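Local coordinates for sterol regulatory element-binding protein cleavage-activating protein (Schizosaccharomyces pombe, PDB 4YHC), which escorts the SREBP homologue Sre1 to processing when sterol or oxygen is low, and is represented here by its WD40 domain, the part thought to bind Sre1, at residues 409-414 / 422-427; 348-353 / 366-371; 286-291 / 301-306; 14-19 / 460-465. The protein carries 9 engineered substitutions. All coordinates share one frame; numbering follows the deposited sequence.

Contact 1: 409-414 / 422-427. Engineered in segment 422-427: S424 (natural residue Cys).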
# COMPACT_ATOMS: atom_id res chain seq x y z
N VAL A 409 -28.54 3.50 5.99
CA VAL A 409 -27.85 4.16 7.03
C VAL A 409 -26.49 3.49 7.09
O VAL A 409 -26.43 2.24 7.20
CB VAL A 409 -28.51 4.00 8.40
CG1 VAL A 409 -27.71 4.75 9.42
CG2 VAL A 409 -29.94 4.58 8.39
N TRP A 410 -25.43 4.30 7.04
CA TRP A 410 -24.02 3.80 7.20
C TRP A 410 -23.40 4.35 8.45
O TRP A 410 -23.83 5.43 8.98
CB TRP A 410 -23.21 4.22 5.99
CG TRP A 410 -23.64 3.62 4.72
CD1 TRP A 410 -24.71 3.97 3.97
CD2 TRP A 410 -22.97 2.56 4.00
NE1 TRP A 410 -24.80 3.14 2.85
CE2 TRP A 410 -23.70 2.33 2.81
CE3 TRP A 410 -21.80 1.83 4.23
CZ2 TRP A 410 -23.35 1.35 1.90
CZ3 TRP A 410 -21.41 0.86 3.27
CH2 TRP A 410 -22.20 0.62 2.14
N GLU A 411 -22.46 3.61 9.02
CA GLU A 411 -21.67 4.12 10.09
C GLU A 411 -20.24 4.29 9.48
O GLU A 411 -19.72 3.37 8.84
CB GLU A 411 -21.65 3.22 11.31
CG GLU A 411 -20.72 3.75 12.40
CD GLU A 411 -20.26 2.71 13.40
OE1 GLU A 411 -20.34 1.48 13.13
OE2 GLU A 411 -19.74 3.13 14.47
N VAL A 412 -19.74 5.51 9.56
CA VAL A 412 -18.34 5.87 9.22
C VAL A 412 -17.58 6.09 10.48
O VAL A 412 -18.00 6.87 11.35
CB VAL A 412 -18.29 7.14 8.41
CG1 VAL A 412 -16.94 7.29 7.74
CG2 VAL A 412 -19.38 7.10 7.40
N TRP A 413 -16.46 5.41 10.65
CA TRP A 413 -15.78 5.55 11.92
C TRP A 413 -14.28 5.66 11.80
O TRP A 413 -13.69 5.30 10.78
CB TRP A 413 -16.15 4.39 12.87
CG TRP A 413 -15.90 2.99 12.32
CD1 TRP A 413 -16.76 2.21 11.73
CD2 TRP A 413 -14.66 2.26 12.38
NE1 TRP A 413 -16.16 1.00 11.38
CE2 TRP A 413 -14.87 1.02 11.79
CE3 TRP A 413 -13.43 2.55 12.89
CZ2 TRP A 413 -13.84 0.05 11.65
CZ3 TRP A 413 -12.41 1.63 12.73
CH2 TRP A 413 -12.64 0.36 12.14
N MET A 414 -13.67 6.12 12.89
CA MET A 414 -12.23 6.20 12.96
C MET A 414 -11.75 5.83 14.30
O MET A 414 -12.46 5.96 15.27
CB MET A 414 -11.77 7.61 12.63
CG MET A 414 -12.35 8.73 13.50
SD MET A 414 -11.36 10.31 13.48
CE MET A 414 -9.76 9.84 14.06
N HIS A 422 -11.93 6.53 19.69
CA HIS A 422 -12.83 6.16 18.64
C HIS A 422 -13.81 7.29 18.36
O HIS A 422 -14.15 8.03 19.27
CB HIS A 422 -13.59 4.93 19.11
CG HIS A 422 -14.26 4.20 18.02
ND1 HIS A 422 -15.53 4.51 17.58
CD2 HIS A 422 -13.83 3.16 17.26
CE1 HIS A 422 -15.87 3.69 16.60
NE2 HIS A 422 -14.86 2.85 16.40
N ARG A 423 -14.21 7.47 17.10
CA ARG A 423 -15.28 8.43 16.73
C ARG A 423 -16.12 7.82 15.64
O ARG A 423 -15.58 7.17 14.74
CB ARG A 423 -14.67 9.68 16.13
CG ARG A 423 -14.45 10.81 17.08
CD ARG A 423 -14.03 12.07 16.33
NE ARG A 423 -12.65 12.39 16.64
CZ ARG A 423 -12.26 12.94 17.79
NH1 ARG A 423 -13.15 13.23 18.73
NH2 ARG A 423 -10.98 13.20 17.99
N SER A 424 -17.42 8.08 15.63
CA SER A 424 -18.25 7.55 14.58
C SER A 424 -19.26 8.57 14.16
O SER A 424 -19.58 9.46 14.91
CB SER A 424 -18.96 6.27 15.00
OG SER A 424 -19.84 6.58 16.06
N LYS A 425 -19.67 8.50 12.89
CA LYS A 425 -20.67 9.36 12.33
C LYS A 425 -21.64 8.44 11.61
O LYS A 425 -21.26 7.44 10.95
CB LYS A 425 -20.09 10.40 11.34
CG LYS A 425 -19.17 11.45 11.99
CD LYS A 425 -18.87 12.63 11.10
CE LYS A 425 -18.12 13.72 11.91
NZ LYS A 425 -17.84 14.89 11.06
N SER A 426 -22.92 8.74 11.80
CA SER A 426 -24.01 8.07 11.11
C SER A 426 -24.28 8.81 9.78
O SER A 426 -24.36 10.05 9.74
CB SER A 426 -25.23 8.09 12.08
OG SER A 426 -26.30 7.35 11.56
N LEU A 427 -24.38 8.08 8.68
CA LEU A 427 -24.49 8.68 7.36
C LEU A 427 -25.70 8.05 6.73
O LEU A 427 -25.69 6.84 6.40
CB LEU A 427 -23.26 8.38 6.52
CG LEU A 427 -23.21 9.06 5.16
CD1 LEU A 427 -21.86 8.80 4.47
CD2 LEU A 427 -24.27 8.58 4.24
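W413 and H422 meet near one end of an antiparallel beta hairpin, strands 406-416 and 421-432, within a sheet of the WD40 domain. The imidazole can be followed outward from CB, which lies loosely near the carbonyl oxygen of M414. CG of H422 is anti to the backbone N (chi1 -163°), and this brings it to 3.7 Å from M414 O, which lies over one ring face, offset toward the rim. Further out, H422 CE1 touches W413 CB at 3.8 Å, and H422 NE2 ends 3.8 Å from W413 CE3. The two ring systems are nearly parallel, their planes 20° apart, but with the imidazole and six-membered indole ring centres 5.6 Å apart they are slid past each other and barely overlap. An alanine in place of H422 would probably leave W413 CB and CE3 without this neighbour and the M414 carbonyl oxygen without the ring beside it. W413 has a second hold, through NE1 to the hydroxyl of S353. Between the strands, paired backbone bonds join W410 with L427, V412 with K425 and M414 with R423; W410 N to L427 O is short at 2.6 Å. Also on the W413 side, E411 OE2 lies 3.3 Å from CB of the engineered S424, while E411 OE1 forms a salt bridge with R368. The other side is more apolar: V412 CG2 packs on L427 CB, and M414 runs alongside R423, with M414 CG 3.6 Å from R423 CB. M414 SD lies at the guanidinium edge, 4.0 Å from R423 NE, a buried nitrogen with no polar partner in the model.

Contact 2: 348-353 / 366-371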
# COMPACT_ATOMS: atom_id res chain seq x y z
N GLU A 348 -9.54 -4.91 17.39
CA GLU A 348 -10.16 -5.91 16.55
C GLU A 348 -11.38 -5.32 15.91
O GLU A 348 -12.13 -4.67 16.58
CB GLU A 348 -10.60 -7.11 17.44
CG GLU A 348 -11.44 -8.16 16.71
CD GLU A 348 -11.59 -9.44 17.61
OE1 GLU A 348 -11.57 -10.56 17.13
OE2 GLU A 348 -11.61 -9.34 18.83
N VAL A 349 -11.58 -5.55 14.64
CA VAL A 349 -12.71 -5.01 13.92
C VAL A 349 -13.80 -6.09 13.65
O VAL A 349 -13.47 -7.21 13.19
CB VAL A 349 -12.24 -4.48 12.52
CG1 VAL A 349 -13.43 -4.02 11.70
CG2 VAL A 349 -11.22 -3.39 12.67
N GLU A 350 -15.06 -5.71 13.79
CA GLU A 350 -16.21 -6.57 13.44
C GLU A 350 -16.30 -6.78 11.93
O GLU A 350 -15.95 -5.92 11.12
CB GLU A 350 -17.54 -6.01 13.97
CG GLU A 350 -18.00 -4.70 13.32
CD GLU A 350 -19.35 -4.25 13.86
OE1 GLU A 350 -20.11 -5.11 14.35
OE2 GLU A 350 -19.68 -3.04 13.79
N ASP A 351 -16.71 -7.98 11.57
CA ASP A 351 -16.76 -8.40 10.18
C ASP A 351 -17.58 -7.45 9.31
O ASP A 351 -17.27 -7.23 8.12
CB ASP A 351 -17.37 -9.80 10.11
CG ASP A 351 -16.49 -10.75 9.36
OD1 ASP A 351 -16.60 -10.77 8.11
OD2 ASP A 351 -15.68 -11.45 10.02
N ALA A 352 -18.60 -6.85 9.91
CA ALA A 352 -19.50 -6.01 9.19
C ALA A 352 -18.73 -4.83 8.56
O ALA A 352 -19.16 -4.35 7.52
CB ALA A 352 -20.63 -5.50 10.09
N SER A 353 -17.63 -4.38 9.18
CA SER A 353 -16.91 -3.20 8.65
C SER A 353 -15.88 -3.54 7.61
O SER A 353 -15.09 -4.40 7.78
CB SER A 353 -16.21 -2.40 9.77
OG SER A 353 -17.09 -1.59 10.46
N GLY A 366 -13.08 3.11 8.98
CA GLY A 366 -13.95 2.08 8.53
C GLY A 366 -15.32 2.53 8.16
O GLY A 366 -15.73 3.61 8.56
N MET A 367 -16.06 1.66 7.43
CA MET A 367 -17.44 1.91 7.06
C MET A 367 -18.26 0.60 7.14
O MET A 367 -17.79 -0.44 6.68
CB MET A 367 -17.53 2.43 5.63
CG MET A 367 -17.01 3.83 5.42
SD MET A 367 -17.49 4.56 3.83
CE MET A 367 -19.26 4.78 4.04
N ARG A 368 -19.47 0.68 7.66
CA ARG A 368 -20.45 -0.47 7.61
C ARG A 368 -21.85 0.02 7.29
O ARG A 368 -22.23 1.11 7.76
CB ARG A 368 -20.56 -1.24 8.92
CG ARG A 368 -20.50 -0.42 10.16
CD ARG A 368 -20.50 -1.33 11.38
NE ARG A 368 -21.80 -1.87 11.62
CZ ARG A 368 -22.65 -1.41 12.53
NH1 ARG A 368 -22.34 -0.40 13.34
NH2 ARG A 368 -23.83 -2.00 12.63
N ARG A 369 -22.56 -0.75 6.49
CA ARG A 369 -23.96 -0.43 6.22
C ARG A 369 -24.76 -1.01 7.39
O ARG A 369 -24.78 -2.18 7.52
CB ARG A 369 -24.42 -0.97 4.85
CG ARG A 369 -25.83 -0.44 4.47
CD ARG A 369 -26.58 -1.22 3.43
NE ARG A 369 -25.68 -1.74 2.46
CZ ARG A 369 -25.26 -2.98 2.43
NH1 ARG A 369 -25.70 -3.87 3.32
NH2 ARG A 369 -24.38 -3.34 1.51
N LYS A 370 -25.34 -0.17 8.26
CA LYS A 370 -26.24 -0.60 9.34
C LYS A 370 -27.59 -1.09 8.87
O LYS A 370 -28.10 -2.05 9.40
CB LYS A 370 -26.52 0.53 10.31
CG LYS A 370 -25.35 0.88 11.19
CD LYS A 370 -25.77 1.78 12.34
CE LYS A 370 -25.67 3.24 11.98
NZ LYS A 370 -26.03 4.00 13.18
N SER A 371 -28.18 -0.44 7.87
CA SER A 371 -29.56 -0.74 7.48
C SER A 371 -29.95 -0.16 6.14
O SER A 371 -29.33 0.78 5.63
CB SER A 371 -30.54 -0.18 8.51
OG SER A 371 -30.59 1.25 8.41
O HOH W 1 -21.39 -3.42 5.68
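E350 and R368 join a type I beta turn, E350 to S353, to the strand 363-374 by a salt bridge at the surface. The turn is closed by S353 N donating to E350 O at 3.0 Å. E350 OE2 stands over one face of the R368 guanidinium, 3.3 Å from NE and well out of its plane, so the attraction is between charges and no N-H points at the oxygen. The two side chains cross at about a right angle, and the carboxylate and guanidinium planes are 49° apart. On the opposite guanidinium face lies K370 CG, 3.4 Å above the plane and toward the rim, so the group is held between the two. R368 NH1 itself turns to E411. The turn is the link between two sheets of the WD40 domain: it follows strand 344-349, which pairs with strand 299-304, and leads into 354-357, an edge strand beside 363-374. Closer to the backbone, S353 OG, the partner of W413, lies 3.5 Å from R368 CD. S353 CA also makes a C-H...O contact with M367 O, 3.5 Å away. A water bridges the backbones, donating to A352 O at 3.0 Å and accepting from R369 N at the same length. Further along the strand, K370 and S371 both face V409 in a classic beta bulge.

Contact 3: 286-291 / 301-306; sequences SISFCF and YYYYGN
Y304 turns the edge of its ring toward the face of F289 across the beta hairpin of strands 281-292 and 299-304, a buried antiparallel pair of the WD40 domain. The ring planes stand 67° apart with centres 5.3 Å from each other, an offset edge-to-face arrangement in which Y304 CE1 comes within 3.4 Å of F289 CE2. Both residues carry CG anti to the carbonyl carbon (chi1 -60° in F289), and the side chains cross at about a right angle. F258 meets both rings, and F268 also meets F289. Y302, on the same side of the hairpin as F289 and Y304, meets F291 obliquely: F291 CZ reaches Y302 CE1 at 3.6 Å, with the planes 43° apart. Backbone bonds tie I287 to Y304 and F289 to Y302 in both directions, F289 N to Y302 O measuring 2.7 Å. The opposite side mixes sulfur and hydroxyl groups with tyrosines. C290 SG approaches the Y301 ring obliquely, 4.0 Å from its centre, while the phenol hydroxyl of Y301 reaches S355. Two serines touch the Y303 ring. S286 OG, whose hydrogen-bonding partner is S273, comes within 3.3 Å of Y303 CE1. Next to S286, G305 has backbone angles that leave a CB too little room beside the Y304 carbonyl oxygen, and S286 CB would be close as well. At the other serine, the hydroxyl is hydrogen-bonded to G361 O, and OG of S288 sits in the plane of the Y303 ring at its edge, 3.4 Å from CD1.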
# COMPACT_ATOMS: atom_id res chain seq x y z
N SER A 286 6.36 5.02 16.09
CA SER A 286 5.40 3.87 16.30
C SER A 286 5.40 2.93 15.14
O SER A 286 5.86 3.31 14.04
CB SER A 286 3.97 4.27 16.59
OG SER A 286 3.32 4.93 15.51
N ILE A 287 4.97 1.68 15.38
CA ILE A 287 4.84 0.69 14.31
C ILE A 287 3.45 0.12 14.46
O ILE A 287 3.05 -0.21 15.60
CB ILE A 287 5.85 -0.44 14.48
CG1 ILE A 287 7.24 0.09 14.72
CG2 ILE A 287 5.82 -1.39 13.27
CD1 ILE A 287 8.27 -0.99 15.03
N SER A 288 2.77 -0.12 13.34
CA SER A 288 1.41 -0.70 13.33
C SER A 288 1.39 -1.80 12.33
O SER A 288 1.93 -1.65 11.17
CB SER A 288 0.37 0.29 12.90
OG SER A 288 0.25 1.40 13.74
N PHE A 289 0.76 -2.91 12.73
CA PHE A 289 0.54 -4.08 11.85
C PHE A 289 -0.95 -4.22 11.65
O PHE A 289 -1.72 -3.99 12.60
CB PHE A 289 1.02 -5.41 12.45
CG PHE A 289 2.45 -5.49 12.78
CD1 PHE A 289 3.42 -4.90 11.97
CD2 PHE A 289 2.87 -6.21 13.86
CE1 PHE A 289 4.78 -4.98 12.27
CE2 PHE A 289 4.23 -6.30 14.15
CZ PHE A 289 5.18 -5.64 13.37
N CYS A 290 -1.34 -4.66 10.46
CA CYS A 290 -2.70 -5.03 10.13
C CYS A 290 -2.64 -6.40 9.54
O CYS A 290 -1.83 -6.68 8.69
CB CYS A 290 -3.31 -4.07 9.08
SG CYS A 290 -5.00 -4.50 8.61
N PHE A 291 -3.55 -7.25 9.97
CA PHE A 291 -3.67 -8.63 9.41
C PHE A 291 -5.05 -9.25 9.70
O PHE A 291 -5.84 -8.69 10.47
CB PHE A 291 -2.51 -9.52 9.91
CG PHE A 291 -2.53 -9.73 11.38
CD1 PHE A 291 -1.87 -8.88 12.24
CD2 PHE A 291 -3.25 -10.80 11.91
CE1 PHE A 291 -1.89 -9.12 13.61
CE2 PHE A 291 -3.29 -11.03 13.25
CZ PHE A 291 -2.62 -10.19 14.11
N TYR A 301 -5.52 -4.98 14.33
CA TYR A 301 -4.51 -3.89 14.27
C TYR A 301 -3.72 -3.90 15.55
O TYR A 301 -4.29 -3.84 16.64
CB TYR A 301 -5.18 -2.55 14.06
CG TYR A 301 -5.91 -2.46 12.75
CD1 TYR A 301 -7.21 -2.92 12.63
CD2 TYR A 301 -5.28 -1.87 11.64
CE1 TYR A 301 -7.89 -2.84 11.42
CE2 TYR A 301 -5.93 -1.79 10.44
CZ TYR A 301 -7.25 -2.25 10.33
OH TYR A 301 -7.83 -2.21 9.12
N TYR A 302 -2.42 -4.16 15.42
CA TYR A 302 -1.52 -4.09 16.54
C TYR A 302 -0.69 -2.83 16.37
O TYR A 302 -0.11 -2.59 15.26
CB TYR A 302 -0.60 -5.29 16.53
CG TYR A 302 -1.15 -6.56 17.10
CD1 TYR A 302 -2.35 -7.08 16.68
CD2 TYR A 302 -0.42 -7.27 18.05
CE1 TYR A 302 -2.83 -8.28 17.17
CE2 TYR A 302 -0.90 -8.47 18.58
CZ TYR A 302 -2.11 -8.96 18.13
OH TYR A 302 -2.52 -10.13 18.59
N TYR A 303 -0.71 -2.01 17.39
CA TYR A 303 -0.00 -0.74 17.46
C TYR A 303 1.04 -0.80 18.58
O TYR A 303 0.71 -1.13 19.78
CB TYR A 303 -1.00 0.38 17.74
CG TYR A 303 -0.36 1.72 18.00
CD1 TYR A 303 0.06 2.55 16.92
CD2 TYR A 303 -0.17 2.18 19.29
CE1 TYR A 303 0.66 3.79 17.16
CE2 TYR A 303 0.40 3.42 19.54
CZ TYR A 303 0.80 4.22 18.46
OH TYR A 303 1.40 5.42 18.73
N TYR A 304 2.28 -0.50 18.23
CA TYR A 304 3.39 -0.49 19.18
C TYR A 304 3.96 0.92 19.32
O TYR A 304 4.31 1.55 18.33
CB TYR A 304 4.51 -1.43 18.73
CG TYR A 304 4.08 -2.84 18.43
CD1 TYR A 304 3.66 -3.20 17.15
CD2 TYR A 304 4.11 -3.82 19.40
CE1 TYR A 304 3.28 -4.49 16.87
CE2 TYR A 304 3.73 -5.12 19.13
CZ TYR A 304 3.32 -5.45 17.86
OH TYR A 304 2.94 -6.74 17.57
N GLY A 305 4.07 1.40 20.55
CA GLY A 305 4.72 2.67 20.80
C GLY A 305 4.07 3.57 21.83
O GLY A 305 2.87 3.46 22.09
N ASN A 306 4.87 4.46 22.40
CA ASN A 306 4.37 5.47 23.31
C ASN A 306 3.99 6.73 22.54
O ASN A 306 3.46 7.68 23.11
CB ASN A 306 5.42 5.80 24.38
CG ASN A 306 6.01 4.56 25.02
OD1 ASN A 306 5.84 3.45 24.52
ND2 ASN A 306 6.70 4.74 26.13

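Contact 4: 14-19 / 460-465; sequences TLHEEK and VGYGSE
K19 and Y462 form the tight part of the contact, where a one-turn N-terminal helix meets the end of strand 456-462. K19 CB lies over the Y462 ring in an off-centre CH-pi contact, 4.2 Å from its centre. The lysine chain then bends at chi3 (-48°), and K19 CE touches Y462 OH at 3.4 Å. H16 O approaches the ring at its edge, near the plane, 3.3 Å from Y462 CE1. The backbone adds a hydrogen bond: G463 N donates to K19 O at 2.9 Å, with the donor 41° out of the carbonyl plane. The same oxygen receives a C-H...O contact from Y462 CA and a hydrogen bond from a water, which in turn accepts from S464 N at 2.9 Å. G463 has positive phi, which suits glycine where the chain leaves the strand. An alanine in place of Y462 would probably open a gap beneath K19 and leave the ring-edge contact of H16 O unmade. The looser side lies toward solvent: H16 is exposed, and its CB lies 3.8 Å from Y462 OH, without stacking of the rings. The helix start is fixed within its own segment, T14 OG1 capping E17 N at 3.1 Å. Beyond the helix the chain runs into strand 20-24, which pairs with 456-462, so an N-terminal strand completes a sheet of C-terminal ones, consistent with the ring closure of WD40 propellers. Y462 itself is packed among F20 of that strand, M414 of strand 406-416 and R423 of strand 421-432.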
# COMPACT_ATOMS: atom_id res chain seq x y z
N THR A 14 -17.99 19.74 17.78
CA THR A 14 -16.61 19.99 18.29
C THR A 14 -15.71 20.11 17.10
O THR A 14 -16.05 19.58 16.03
CB THR A 14 -16.04 18.91 19.27
OG1 THR A 14 -15.57 17.70 18.61
CG2 THR A 14 -17.10 18.55 20.32
N LEU A 15 -14.63 20.87 17.26
CA LEU A 15 -13.59 20.95 16.24
C LEU A 15 -13.08 19.57 15.90
O LEU A 15 -12.90 19.28 14.74
CB LEU A 15 -12.42 21.84 16.65
CG LEU A 15 -11.60 22.34 15.44
CD1 LEU A 15 -12.40 23.44 14.72
CD2 LEU A 15 -10.20 22.87 15.80
N HIS A 16 -12.93 18.71 16.90
CA HIS A 16 -12.49 17.32 16.64
C HIS A 16 -13.39 16.58 15.67
O HIS A 16 -12.88 15.91 14.75
CB HIS A 16 -12.34 16.50 17.91
CG HIS A 16 -11.45 17.14 18.92
ND1 HIS A 16 -10.25 17.74 18.59
CD2 HIS A 16 -11.58 17.28 20.26
CE1 HIS A 16 -9.68 18.23 19.67
NE2 HIS A 16 -10.46 17.95 20.70
N GLU A 17 -14.71 16.73 15.83
CA GLU A 17 -15.66 16.10 14.91
C GLU A 17 -15.60 16.69 13.56
O GLU A 17 -15.75 16.00 12.58
CB GLU A 17 -17.09 16.26 15.40
CG GLU A 17 -17.30 15.46 16.66
CD GLU A 17 -18.69 15.66 17.23
OE1 GLU A 17 -19.36 16.70 16.94
OE2 GLU A 17 -19.12 14.77 17.97
N GLU A 18 -15.41 18.00 13.52
CA GLU A 18 -15.34 18.66 12.27
C GLU A 18 -14.21 18.13 11.35
O GLU A 18 -14.36 18.06 10.15
CB GLU A 18 -15.18 20.17 12.52
CG GLU A 18 -15.36 20.94 11.22
CD GLU A 18 -15.25 22.44 11.41
OE1 GLU A 18 -14.73 23.05 10.46
OE2 GLU A 18 -15.68 22.97 12.47
N LYS A 19 -13.06 17.84 11.94
CA LYS A 19 -11.90 17.32 11.21
C LYS A 19 -12.06 15.89 10.70
O LYS A 19 -11.32 15.45 9.83
CB LYS A 19 -10.71 17.37 12.14
CG LYS A 19 -10.36 18.82 12.40
CD LYS A 19 -9.08 19.07 13.12
CE LYS A 19 -8.93 18.20 14.34
NZ LYS A 19 -7.50 18.18 14.69
N VAL A 460 -12.13 9.11 3.30
CA VAL A 460 -12.40 9.28 4.74
C VAL A 460 -11.11 9.58 5.41
O VAL A 460 -10.11 8.84 5.25
CB VAL A 460 -12.95 7.96 5.35
CG1 VAL A 460 -13.34 8.11 6.82
CG2 VAL A 460 -14.20 7.49 4.56
N GLY A 461 -11.09 10.68 6.16
CA GLY A 461 -9.88 11.15 6.81
C GLY A 461 -10.05 11.99 8.05
O GLY A 461 -11.16 12.38 8.40
N TYR A 462 -8.95 12.23 8.70
CA TYR A 462 -8.89 13.04 9.92
C TYR A 462 -7.87 14.16 9.83
O TYR A 462 -6.64 13.96 9.73
CB TYR A 462 -8.61 12.22 11.17
CG TYR A 462 -8.80 12.99 12.39
CD1 TYR A 462 -10.11 13.32 12.81
CD2 TYR A 462 -7.73 13.38 13.19
CE1 TYR A 462 -10.33 14.07 13.91
CE2 TYR A 462 -7.95 14.14 14.33
CZ TYR A 462 -9.25 14.47 14.67
OH TYR A 462 -9.53 15.19 15.79
N GLY A 463 -8.38 15.36 9.87
CA GLY A 463 -7.54 16.51 9.72
C GLY A 463 -6.69 16.52 8.45
O GLY A 463 -5.52 16.95 8.47
N SER A 464 -7.24 16.00 7.37
CA SER A 464 -6.46 15.74 6.14
C SER A 464 -6.48 16.95 5.21
O SER A 464 -7.53 17.51 4.96
CB SER A 464 -7.02 14.53 5.41
OG SER A 464 -6.35 14.33 4.18
N GLU A 465 -5.34 17.27 4.63
CA GLU A 465 -5.27 18.36 3.62
C GLU A 465 -5.91 17.97 2.29
O GLU A 465 -6.05 18.79 1.39
CB GLU A 465 -3.84 18.67 3.28
CG GLU A 465 -3.06 19.19 4.43
CD GLU A 465 -1.57 19.33 4.12
OE1 GLU A 465 -1.15 19.17 2.95
OE2 GLU A 465 -0.81 19.60 5.08
O HOH W 2 -10.03 15.39 7.15

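Contact 3 is the buried one, a hairpin dominated by aromatic rings, whereas contact 2 lies at the surface and depends on charge and a bridging water. Contacts 1 and 4 are partly buried. Contacts 1 and 2 share a sheet, since strands 363-374 and 406-416 are neighbours, and a salt bridge runs between them. Contact 4 joins the two chain ends and touches contact 1, where K425 NZ reaches E17 O. Contact 3 stands apart, about 22 Å centre to centre from contact 1, yet touches contact 2 through Y301 and V349. Contacts 1 and 3 are held by hairpin ladders, the other two by a few mixed side-chain, backbone and water contacts.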